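PDB 1VKO: inositol-3-phosphate synthase from Caenorhabditis elegans, which belongs to the myo-inositol-1-phosphate synthase family and binds nicotinamide-adenine-dinucleotide on a Rossmann-like domain within a four-chain assembly. Local coordinates for residues A114-S119 with S150-I155. Residues are numbered along the deposited sequence; the frame is centred on the assembly and turned at random.
Sequences ANYFGS and SPNDLI
Y116 reaches across to P151 and N152 and carries almost the whole contact, its ring resting on the proline and its hydroxyl meeting the amide. P151 lies over one face of the ring: its CG stands 3.8 Å from the ring centroid of Y116, only 12° off the normal, a CH-pi contact. Toward the hydroxyl end of the ring, P151 CB touches Y116 CZ at 3.5 Å. The compact, puckered pyrrolidine ring suits this place, since its C-H groups can lie against the pi cloud. Y449, on helix 440-458, also meets the tyrosine ring, the two planes nearly perpendicular, and P151 packs against the same helix.

At the ring edge, Y116 OH donates to N152 OD1 in a very short hydrogen bond of 2.5 Å. The oxygen lies near the ring plane, while the amide plane of N152 is turned 46° from the plane of the tyrosine ring. With CG anti to its own carbonyl carbon (chi1 -59°), N152 brings this oxygen to the hydroxyl although its CB does not point straight at the tyrosine. Tyrosine thus serves twice, with an apolar face for proline and a polar end for asparagine.

The receiving turn is braced from within. S150 OG accepts from N152 N at 2.9 Å, an ST turn, and D153 OD2 takes the N-H of S150 at 3.0 Å, so short polar side chains tie up backbone amides around the 3-10 segment 151-153. In segment 114-119, Y116 opens a type II beta turn that ends at S119, with G118 suited to its positive phi; S119 then sits at the N-cap of helix 120-123, its OG making a weak hydrogen bond to Q122 N, and F425 of the second subunit packs on Y116. The contact therefore joins a subunit-interface loop to the 3-10 turn leading into strand 154-159, an outermost strand, within this chain, of the parallel sheet of the Rossmann-like domain.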
loop_
_atom_site.group_PDB
_atom_site.type_symbol
_atom_site.label_atom_id
_atom_site.label_comp_id
_atom_site.label_asym_id
_atom_site.label_seq_id
_atom_site.Cartn_x
_atom_site.Cartn_y
_atom_site.Cartn_z
ATOM N N ALA A 114 -19.504 24.328 5.180
ATOM C CA ALA A 114 -18.594 24.504 6.322
ATOM C C ALA A 114 -18.953 23.570 7.489
ATOM O O ALA A 114 -20.140 23.320 7.756
ATOM C CB ALA A 114 -18.594 25.924 6.777
ATOM N N ASN A 115 -17.931 23.016 8.145
ATOM C CA ASN A 115 -18.140 22.347 9.428
ATOM C C ASN A 115 -16.902 22.372 10.326
ATOM O O ASN A 115 -15.919 23.034 10.000
ATOM C CB ASN A 115 -18.666 20.916 9.242
ATOM C CG ASN A 115 -17.696 20.021 8.485
ATOM O OD1 ASN A 115 -16.480 20.208 8.536
ATOM N ND2 ASN A 115 -18.234 19.022 7.800
ATOM N N TYR A 116 -16.985 21.672 11.460
ATOM C CA TYR A 116 -15.893 21.576 12.442
ATOM C C TYR A 116 -15.542 20.144 12.680
ATOM O O TYR A 116 -15.209 19.800 13.788
ATOM C CB TYR A 116 -16.206 22.237 13.820
ATOM C CG TYR A 116 -16.207 23.768 13.791
ATOM C CD1 TYR A 116 -15.091 24.468 13.364
ATOM C CD2 TYR A 116 -17.330 24.492 14.154
ATOM C CE1 TYR A 116 -15.091 25.822 13.294
ATOM C CE2 TYR A 116 -17.329 25.884 14.110
ATOM C CZ TYR A 116 -16.208 26.533 13.674
ATOM O OH TYR A 116 -16.190 27.891 13.571
ATOM N N PHE A 117 -15.570 19.302 11.652
ATOM C CA PHE A 117 -15.123 17.922 11.848
ATOM C C PHE A 117 -13.631 17.845 12.237
ATOM O O PHE A 117 -12.834 18.742 11.952
ATOM C CB PHE A 117 -15.401 17.067 10.614
ATOM C CG PHE A 117 -16.832 16.614 10.479
ATOM C CD1 PHE A 117 -17.854 17.182 11.254
ATOM C CD2 PHE A 117 -17.166 15.634 9.531
ATOM C CE1 PHE A 117 -19.184 16.779 11.115
ATOM C CE2 PHE A 117 -18.503 15.214 9.367
ATOM C CZ PHE A 117 -19.519 15.797 10.159
ATOM N N GLY A 118 -13.272 16.776 12.924
ATOM C CA GLY A 118 -11.924 16.644 13.414
ATOM C C GLY A 118 -11.554 17.523 14.577
ATOM O O GLY A 118 -10.378 17.573 14.936
ATOM N N SER A 119 -12.541 18.225 15.155
ATOM C CA SER A 119 -12.397 18.896 16.455
ATOM C C SER A 119 -12.877 17.893 17.508
ATOM O O SER A 119 -14.017 17.471 17.436
ATOM C CB SER A 119 -13.287 20.157 16.478
ATOM O OG SER A 119 -13.058 20.995 17.620
ATOM N N SER A 150 -17.503 27.762 21.389
ATOM C CA SER A 150 -17.525 27.303 20.011
ATOM C C SER A 150 -16.475 28.106 19.310
ATOM O O SER A 150 -16.252 29.261 19.681
ATOM C CB SER A 150 -18.866 27.638 19.362
ATOM O OG SER A 150 -18.724 27.796 17.951
ATOM N N PRO A 151 -15.846 27.566 18.276
ATOM C CA PRO A 151 -14.815 28.338 17.577
ATOM C C PRO A 151 -15.404 29.596 16.958
ATOM O O PRO A 151 -14.656 30.485 16.584
ATOM C CB PRO A 151 -14.322 27.376 16.495
ATOM C CG PRO A 151 -14.630 25.995 17.061
ATOM C CD PRO A 151 -16.013 26.217 17.695
ATOM N N ASN A 152 -16.729 29.663 16.848
ATOM C CA ASN A 152 -17.372 30.861 16.352
ATOM C C ASN A 152 -17.216 32.022 17.333
ATOM O O ASN A 152 -17.314 33.164 16.929
ATOM C CB ASN A 152 -18.856 30.604 16.023
ATOM C CG ASN A 152 -19.042 29.515 14.969
ATOM O OD1 ASN A 152 -18.169 29.269 14.117
ATOM N ND2 ASN A 152 -20.180 28.851 15.025
ATOM N N ASP A 153 -16.928 31.716 18.603
ATOM C CA ASP A 153 -16.884 32.714 19.676
ATOM C C ASP A 153 -15.478 33.233 19.882
ATOM O O ASP A 153 -15.241 34.053 20.801
ATOM C CB ASP A 153 -17.310 32.093 21.010
ATOM C CG ASP A 153 -18.711 31.568 20.996
ATOM O OD1 ASP A 153 -19.623 32.346 20.613
ATOM O OD2 ASP A 153 -18.991 30.400 21.370
ATOM N N LEU A 154 -14.531 32.720 19.088
ATOM C CA LEU A 154 -13.121 33.110 19.233
ATOM C C LEU A 154 -12.839 34.314 18.367
ATOM O O LEU A 154 -13.159 34.311 17.180
ATOM C CB LEU A 154 -12.169 31.973 18.842
ATOM C CG LEU A 154 -12.104 30.604 19.555
ATOM C CD1 LEU A 154 -11.173 29.631 18.772
ATOM C CD2 LEU A 154 -11.657 30.691 21.039
ATOM N N ILE A 155 -12.261 35.349 18.967
ATOM C CA ILE A 155 -11.776 36.505 18.218
ATOM C C ILE A 155 -10.294 36.304 17.943
ATOM O O ILE A 155 -9.511 36.124 18.881
ATOM C CB ILE A 155 -11.935 37.802 19.066
ATOM C CG1 ILE A 155 -13.411 38.203 19.248
ATOM C CG2 ILE A 155 -11.174 38.933 18.421
ATOM C CD1 ILE A 155 -14.030 37.803 20.599
#